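Local coordinates for extracellular solute-binding protein family 1 (Alicyclobacillus acidocaldarius subsp. acidocaldarius, PDB 4OVJ) that probably captures a solute outside the cell and hands it to an ABC-type uptake system, as in other family 1 extracellular solute-binding proteins, at residues Lys46-Glu49 with Lys50-Asn54; Gln186-Gly189 with Tyr190-Arg193; Ala151-His154 with Gly155-Val158. All coordinates share one frame; numbering follows the deposited sequence.

Interaction 1: Lys46-Glu49 with Lys50-Asn54; sequences KAFE and KAYPN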
loop_
_atom_site.group_PDB
_atom_site.type_symbol
_atom_site.label_atom_id
_atom_site.label_comp_id
_atom_site.label_asym_id
_atom_site.label_seq_id
_atom_site.Cartn_x
_atom_site.Cartn_y
_atom_site.Cartn_z
ATOM N N LYS A 46 -4.242 13.840 -22.038
ATOM C CA LYS A 46 -5.159 14.202 -23.125
ATOM C C LYS A 46 -6.407 14.891 -22.582
ATOM O O LYS A 46 -6.830 15.929 -23.101
ATOM C CB LYS A 46 -5.541 12.974 -23.972
ATOM C CG LYS A 46 -6.600 13.249 -25.043
ATOM C CD LYS A 46 -6.863 12.033 -25.922
ATOM C CE LYS A 46 -7.701 12.395 -27.144
ATOM N NZ LYS A 46 -8.024 11.189 -27.946
ATOM N N ALA A 47 -6.995 14.321 -21.536
ATOM C CA ALA A 47 -8.186 14.902 -20.928
ATOM C C ALA A 47 -7.894 16.281 -20.340
ATOM O O ALA A 47 -8.686 17.227 -20.500
ATOM C CB ALA A 47 -8.750 13.961 -19.876
ATOM N N PHE A 48 -6.742 16.420 -19.695
ATOM C CA PHE A 48 -6.350 17.707 -19.139
ATOM C C PHE A 48 -6.209 18.784 -20.211
ATOM O O PHE A 48 -6.695 19.908 -20.037
ATOM C CB PHE A 48 -5.027 17.617 -18.387
ATOM C CG PHE A 48 -4.569 18.934 -17.866
ATOM C CD1 PHE A 48 -5.137 19.468 -16.734
ATOM C CD2 PHE A 48 -3.631 19.683 -18.560
ATOM C CE1 PHE A 48 -4.731 20.694 -16.248
ATOM C CE2 PHE A 48 -3.232 20.921 -18.093
ATOM C CZ PHE A 48 -3.783 21.431 -16.934
ATOM N N GLU A 49 -5.503 18.457 -21.292
ATOM C CA GLU A 49 -5.249 19.427 -22.353
ATOM C C GLU A 49 -6.553 19.912 -23.020
ATOM O O GLU A 49 -6.629 21.046 -23.485
ATOM C CB GLU A 49 -4.243 18.875 -23.374
ATOM C CG GLU A 49 -2.814 18.796 -22.810
ATOM C CD GLU A 49 -1.751 18.519 -23.878
ATOM O OE1 GLU A 49 -1.876 17.504 -24.599
ATOM O OE2 GLU A 49 -0.776 19.316 -23.988
ATOM N N LYS A 50 -7.566 19.051 -23.053
ATOM C CA LYS A 50 -8.890 19.445 -23.529
ATOM C C LYS A 50 -9.595 20.356 -22.521
ATOM O O LYS A 50 -10.228 21.344 -22.898
ATOM C CB LYS A 50 -9.747 18.205 -23.789
ATOM C CG LYS A 50 -11.195 18.525 -24.116
ATOM C CD LYS A 50 -11.938 17.287 -24.596
ATOM C CE LYS A 50 -13.376 17.606 -24.972
ATOM N NZ LYS A 50 -14.034 16.448 -25.633
ATOM N N ALA A 51 -9.478 20.023 -21.239
ATOM C CA ALA A 51 -10.160 20.779 -20.179
ATOM C C ALA A 51 -9.540 22.149 -19.908
ATOM O O ALA A 51 -10.251 23.098 -19.538
ATOM C CB ALA A 51 -10.187 19.976 -18.900
ATOM N N TYR A 52 -8.225 22.233 -20.077
ATOM C CA TYR A 52 -7.458 23.438 -19.818
ATOM C C TYR A 52 -6.631 23.776 -21.041
ATOM O O TYR A 52 -5.428 23.556 -21.064
ATOM C CB TYR A 52 -6.567 23.213 -18.601
ATOM C CG TYR A 52 -7.389 23.076 -17.356
ATOM C CD1 TYR A 52 -7.815 24.199 -16.661
ATOM C CD2 TYR A 52 -7.801 21.828 -16.908
ATOM C CE1 TYR A 52 -8.595 24.085 -15.524
ATOM C CE2 TYR A 52 -8.578 21.700 -15.769
ATOM C CZ TYR A 52 -8.976 22.832 -15.080
ATOM O OH TYR A 52 -9.742 22.735 -13.956
ATOM N N PRO A 53 -7.284 24.297 -22.082
ATOM C CA PRO A 53 -6.588 24.495 -23.366
ATOM C C PRO A 53 -5.549 25.619 -23.386
ATOM O O PRO A 53 -4.831 25.750 -24.363
ATOM C CB PRO A 53 -7.728 24.791 -24.336
ATOM C CG PRO A 53 -8.814 25.355 -23.484
ATOM C CD PRO A 53 -8.718 24.625 -22.175
ATOM N N ASN A 54 -5.430 26.402 -22.323
ATOM C CA ASN A 54 -4.314 27.351 -22.235
ATOM C C ASN A 54 -3.091 26.809 -21.483
ATOM O O ASN A 54 -2.183 27.562 -21.120
ATOM C CB ASN A 54 -4.776 28.655 -21.622
ATOM C CG ASN A 54 -5.410 28.470 -20.281
ATOM O OD1 ASN A 54 -5.869 27.372 -19.928
ATOM N ND2 ASN A 54 -5.472 29.552 -19.521
#
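An i to i+4 aromatic pair, Phe48 with Tyr52, lies at the C-terminal end of helix 35-51, the crossover helix of the beta-alpha-beta unit formed with strands 25-31 and 55-61. Three successive backbone bonds, Lys50 N to Lys46 O, Ala51 N to Ala47 O and Tyr52 N to Phe48 O, carry the alpha-helical pattern to its last turn. Tyr52 is the first residue to leave helical backbone angles, yet its N still donates to Phe48 O over 2.8 Å, with the N-H...O angle at 150°. The two rings are nearly parallel, 23° between planes, but their centroids lie 5.0 Å apart and the slide leaves little overlap. What covers one face of the Phe48 ring is instead the methylene of Tyr52: its CB stands 4.0 Å from the ring centroid, near enough to the normal for a CH-pi contact, though displaced toward the rim. The ring rims meet where Phe48 CE1 comes to 3.3 Å from Tyr52 CD2. Phe48 reaches forward along the helix because its CG is anti to the backbone N (chi1 177°), which carries the ring toward the following turn. Beyond the pair, Phe313 and Phe316 of helix 307-319 meet Phe48 edge-to-face, so the buried ring joins this helix end to a second helix. Glu49 instead leans back along the helix, its OE2 accepting a hydrogen bond from Ile57 N on strand 55-61. Past the helix end, Pro53 CA makes a C-H...O contact with Glu49 O at 3.5 Å.

Interaction 2: Gln186-Gly189 with Tyr190-Arg193; sequences QTFG and YWAR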
loop_
_atom_site.group_PDB
_atom_site.type_symbol
_atom_site.label_atom_id
_atom_site.label_comp_id
_atom_site.label_asym_id
_atom_site.label_seq_id
_atom_site.Cartn_x
_atom_site.Cartn_y
_atom_site.Cartn_z
ATOM N N GLN A 186 5.792 -7.670 6.207
ATOM C CA GLN A 186 4.882 -6.538 6.268
ATOM C C GLN A 186 3.629 -6.816 7.114
ATOM O O GLN A 186 3.121 -5.898 7.766
ATOM C CB GLN A 186 4.558 -6.006 4.868
ATOM C CG GLN A 186 5.777 -5.440 4.119
ATOM C CD GLN A 186 6.472 -4.291 4.840
ATOM O OE1 GLN A 186 5.853 -3.548 5.599
ATOM N NE2 GLN A 186 7.771 -4.140 4.604
ATOM N N THR A 187 3.121 -8.049 7.176
ATOM C CA THR A 187 2.027 -8.274 8.139
ATOM C C THR A 187 2.550 -8.228 9.573
ATOM O O THR A 187 1.833 -7.814 10.481
ATOM C CB THR A 187 1.207 -9.557 7.935
ATOM O OG1 THR A 187 2.013 -10.717 8.157
ATOM C CG2 THR A 187 0.572 -9.590 6.562
ATOM N N PHE A 188 3.792 -8.658 9.787
ATOM C CA PHE A 188 4.401 -8.440 11.080
ATOM C C PHE A 188 4.512 -6.930 11.395
ATOM O O PHE A 188 4.304 -6.509 12.531
ATOM C CB PHE A 188 5.766 -9.117 11.229
ATOM C CG PHE A 188 6.386 -8.831 12.554
ATOM C CD1 PHE A 188 5.744 -9.215 13.718
ATOM C CD2 PHE A 188 7.555 -8.098 12.648
ATOM C CE1 PHE A 188 6.251 -8.879 14.954
ATOM C CE2 PHE A 188 8.079 -7.777 13.887
ATOM C CZ PHE A 188 7.429 -8.165 15.042
ATOM N N GLY A 189 4.822 -6.118 10.385
ATOM C CA GLY A 189 4.858 -4.674 10.557
ATOM C C GLY A 189 3.568 -4.112 11.139
ATOM O O GLY A 189 3.592 -3.259 12.011
ATOM N N TYR A 190 2.450 -4.627 10.651
ATOM C CA TYR A 190 1.121 -4.284 11.147
ATOM C C TYR A 190 0.963 -4.650 12.628
ATOM O O TYR A 190 0.584 -3.814 13.441
ATOM C CB TYR A 190 0.072 -4.976 10.270
ATOM C CG TYR A 190 -1.356 -4.794 10.698
ATOM C CD1 TYR A 190 -2.057 -3.633 10.404
ATOM C CD2 TYR A 190 -2.016 -5.801 11.391
ATOM C CE1 TYR A 190 -3.376 -3.485 10.808
ATOM C CE2 TYR A 190 -3.325 -5.657 11.797
ATOM C CZ TYR A 190 -4.002 -4.504 11.494
ATOM O OH TYR A 190 -5.297 -4.359 11.900
ATOM N N TRP A 191 1.319 -5.876 12.982
ATOM C CA TRP A 191 1.340 -6.340 14.372
ATOM C C TRP A 191 2.242 -5.496 15.262
ATOM O O TRP A 191 1.846 -5.105 16.357
ATOM C CB TRP A 191 1.790 -7.810 14.394
ATOM C CG TRP A 191 1.815 -8.479 15.739
ATOM C CD1 TRP A 191 2.806 -8.415 16.661
ATOM C CD2 TRP A 191 0.822 -9.360 16.276
ATOM N NE1 TRP A 191 2.491 -9.189 17.751
ATOM C CE2 TRP A 191 1.281 -9.787 17.537
ATOM C CE3 TRP A 191 -0.399 -9.853 15.797
ATOM C CZ2 TRP A 191 0.555 -10.672 18.339
ATOM C CZ3 TRP A 191 -1.131 -10.732 16.606
ATOM C CH2 TRP A 191 -0.651 -11.121 17.857
ATOM N N ALA A 192 3.450 -5.220 14.792
ATOM C CA ALA A 192 4.387 -4.428 15.566
ATOM C C ALA A 192 3.805 -3.059 15.862
ATOM O O ALA A 192 3.896 -2.584 16.990
ATOM C CB ALA A 192 5.707 -4.280 14.848
ATOM N N ARG A 193 3.206 -2.435 14.853
ATOM C CA ARG A 193 2.608 -1.103 15.029
ATOM C C ARG A 193 1.482 -1.128 16.069
ATOM O O ARG A 193 1.344 -0.199 16.863
ATOM C CB ARG A 193 2.115 -0.554 13.697
ATOM C CG ARG A 193 3.236 -0.025 12.803
ATOM C CD ARG A 193 2.770 0.138 11.368
ATOM N NE ARG A 193 1.528 0.922 11.237
ATOM C CZ ARG A 193 1.434 2.243 11.021
ATOM N NH1 ARG A 193 2.506 3.020 10.909
ATOM N NH2 ARG A 193 0.233 2.804 10.921
#
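The flat ring of Phe188 has Ala192 CB over one face, displaced toward the rim, while Trp191 CD1 approaches it obliquely; all three residues belong to one alpha-helix, 185-194. Phe188 and Trp191 form an i to i+3 aromatic pair with planes 26° apart, but a 5.9 Å centroid separation between the Phe188 ring and the five-membered ring of Trp191 leaves hardly any overlap. Their touch is Phe188 CE1 to Trp191 CD1, 3.9 Å, and the methyl contact is looser, Phe188 CZ to Ala192 CB at 4.3 Å. The i to i+3 spacing puts both aromatic residues on one flank, and CG anti to the backbone N in each (chi1 178° and -177°) gives the two side chains similar directions. There Leu214 of helix 211-226 packs on Phe188, and Trp191 NE1 donates to Ser216 OG. The backbone beneath is regular: Ala192 N donates to Phe188 O over 2.7 Å, and the i to i+4 bonds before and after it continue the alpha-helical pattern. Tyr190 bonds through OH to Pro281 O. Arg193 bonds through NE to Gly289 O and pairs with Asp370, so its charge is held by acceptors beyond the helix, whereas its CG rests 3.3 Å from Gly189 O.

Interaction 3: Ala151-His154 with Gly155-Val158; sequences AGYH and GQRV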
loop_
_atom_site.group_PDB
_atom_site.type_symbol
_atom_site.label_atom_id
_atom_site.label_comp_id
_atom_site.label_asym_id
_atom_site.label_seq_id
_atom_site.Cartn_x
_atom_site.Cartn_y
_atom_site.Cartn_z
ATOM N N ALA A 151 -20.122 -19.426 10.266
ATOM C CA ALA A 151 -19.703 -19.107 11.627
ATOM C C ALA A 151 -20.369 -17.838 12.139
ATOM O O ALA A 151 -20.004 -17.339 13.193
ATOM C CB ALA A 151 -18.190 -18.957 11.692
ATOM N N GLY A 152 -21.348 -17.315 11.400
ATOM C CA GLY A 152 -22.011 -16.081 11.777
ATOM C C GLY A 152 -21.128 -14.849 11.703
ATOM O O GLY A 152 -21.354 -13.875 12.430
ATOM N N TYR A 153 -20.125 -14.891 10.823
ATOM C CA TYR A 153 -19.236 -13.762 10.594
ATOM C C TYR A 153 -19.596 -13.058 9.290
ATOM O O TYR A 153 -19.621 -13.684 8.233
ATOM C CB TYR A 153 -17.773 -14.209 10.547
ATOM C CG TYR A 153 -16.868 -13.025 10.305
ATOM C CD1 TYR A 153 -16.646 -12.105 11.304
ATOM C CD2 TYR A 153 -16.294 -12.794 9.057
ATOM C CE1 TYR A 153 -15.850 -10.994 11.093
ATOM C CE2 TYR A 153 -15.497 -11.694 8.835
ATOM C CZ TYR A 153 -15.282 -10.792 9.865
ATOM O OH TYR A 153 -14.504 -9.688 9.662
ATOM N N HIS A 154 -19.840 -11.750 9.364
ATOM C CA HIS A 154 -20.335 -10.984 8.230
ATOM C C HIS A 154 -19.512 -9.731 7.925
ATOM O O HIS A 154 -20.018 -8.781 7.321
ATOM C CB HIS A 154 -21.801 -10.613 8.486
ATOM C CG HIS A 154 -22.664 -11.796 8.785
ATOM N ND1 HIS A 154 -23.466 -11.868 9.899
ATOM C CD2 HIS A 154 -22.813 -12.973 8.134
ATOM C CE1 HIS A 154 -24.100 -13.025 9.904
ATOM N NE2 HIS A 154 -23.712 -13.720 8.853
ATOM N N GLY A 155 -18.250 -9.729 8.353
ATOM C CA GLY A 155 -17.290 -8.726 7.918
ATOM C C GLY A 155 -16.944 -7.619 8.888
ATOM O O GLY A 155 -16.162 -6.729 8.548
ATOM N N GLN A 156 -17.490 -7.673 10.095
ATOM C CA GLN A 156 -17.188 -6.658 11.103
ATOM C C GLN A 156 -15.734 -6.774 11.521
ATOM O O GLN A 156 -15.142 -7.862 11.490
ATOM C CB GLN A 156 -18.120 -6.783 12.319
ATOM C CG GLN A 156 -17.803 -7.910 13.294
ATOM C CD GLN A 156 -18.470 -9.250 12.982
ATOM O OE1 GLN A 156 -19.058 -9.490 11.893
ATOM N NE2 GLN A 156 -18.352 -10.155 13.939
ATOM N N ARG A 157 -15.148 -5.660 11.933
ATOM C CA ARG A 157 -13.780 -5.714 12.393
ATOM C C ARG A 157 -13.736 -6.393 13.758
ATOM O O ARG A 157 -14.562 -6.089 14.635
ATOM C CB ARG A 157 -13.165 -4.340 12.465
ATOM C CG ARG A 157 -11.658 -4.391 12.374
ATOM C CD ARG A 157 -11.043 -3.009 12.496
ATOM N NE ARG A 157 -9.630 -3.072 12.155
ATOM C CZ ARG A 157 -8.769 -2.084 12.334
ATOM N NH1 ARG A 157 -9.186 -0.920 12.826
ATOM N NH2 ARG A 157 -7.497 -2.255 11.994
ATOM N N VAL A 158 -12.771 -7.283 13.953
ATOM C CA VAL A 158 -12.669 -8.023 15.195
ATOM C C VAL A 158 -11.247 -7.988 15.730
ATOM O O VAL A 158 -10.331 -7.582 15.023
ATOM C CB VAL A 158 -13.106 -9.495 15.019
ATOM C CG1 VAL A 158 -14.595 -9.592 14.732
ATOM C CG2 VAL A 158 -12.304 -10.171 13.927
HETATM O O HOH W 1 -21.533 -11.214 12.256
HETATM O O HOH W 2 -20.968 -7.286 10.186
#
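A Schellman motif closes helix 145-149, with Gly152 at positive phi as its C-prime residue: Tyr153 N bonds back to Phe148 O and Gly152 N to Ala149 O. The connection that follows toward helix 160-174 folds back on the ring of Tyr153. The main fastening is the phenol: Tyr153 OH donates to Gln156 O at 2.7 Å, three residues on. The donor stands above the plane of that carbonyl, 36° out of it, so the bond is short without being aimed at a lone pair. With CG anti to the backbone N (chi1 180°), the ring extends beneath the next residues, and Gly155 N sits over one face, 3.4 Å from Tyr153 CE2 and offset toward the rim. Gly155 itself has phi 104°, a backbone setting in which a beta carbon would jam against His154 O. At the ring edge lies Val158 CG1, 4.1 Å from Tyr153 CE1. Gln156 bends at chi2 and brings its amide back alongside the CD1-CE1 side of the ring, with OE1 3.6 Å from Tyr153 CD1. Gln156 OE1 also accepts a long, weak bond from His154 N at 3.5 Å. Water 1 donates to Gln156 OE1 and to Gly152 O, linking the two. Outside the loop, Tyr143 and Trp163 meet the Tyr153 ring edge-to-face, burying it between strand 128-144 and helix 160-174. Replacing Tyr153 by an alanine would probably leave Gln156 O without its phenol donor and open a gap beneath Gly155 and beside Val158. The whole is a Schellman C-cap with its glycine C-prime, followed by a loop held by the side-chain-to-backbone bond from Tyr153 OH to Gln156 O.

In the fold
From the N terminus, interaction 1 comes first, in the last turn of helix 35-51 just before strand 55-61. Interaction 3 follows in the loop between helices 145-149 and 160-174, and interaction 2 comes last, within helix 185-194. Each joins neighbouring residues of one continuous stretch, so the three run in series, none nesting or crossing, and no long loop is closed. Interactions 1 and 2 lie on opposite sides of the chain's centre, their centres about 43 Å apart. Interactions 2 and 3 do meet: Arg157 NH2 reaches Tyr190 OH at 3.0 Å, a weak, probable hydrogen bond tying the interhelical loop to helix 185-194, while Arg157 NE donates to Pro280 O, one residue before Tyr190's acceptor.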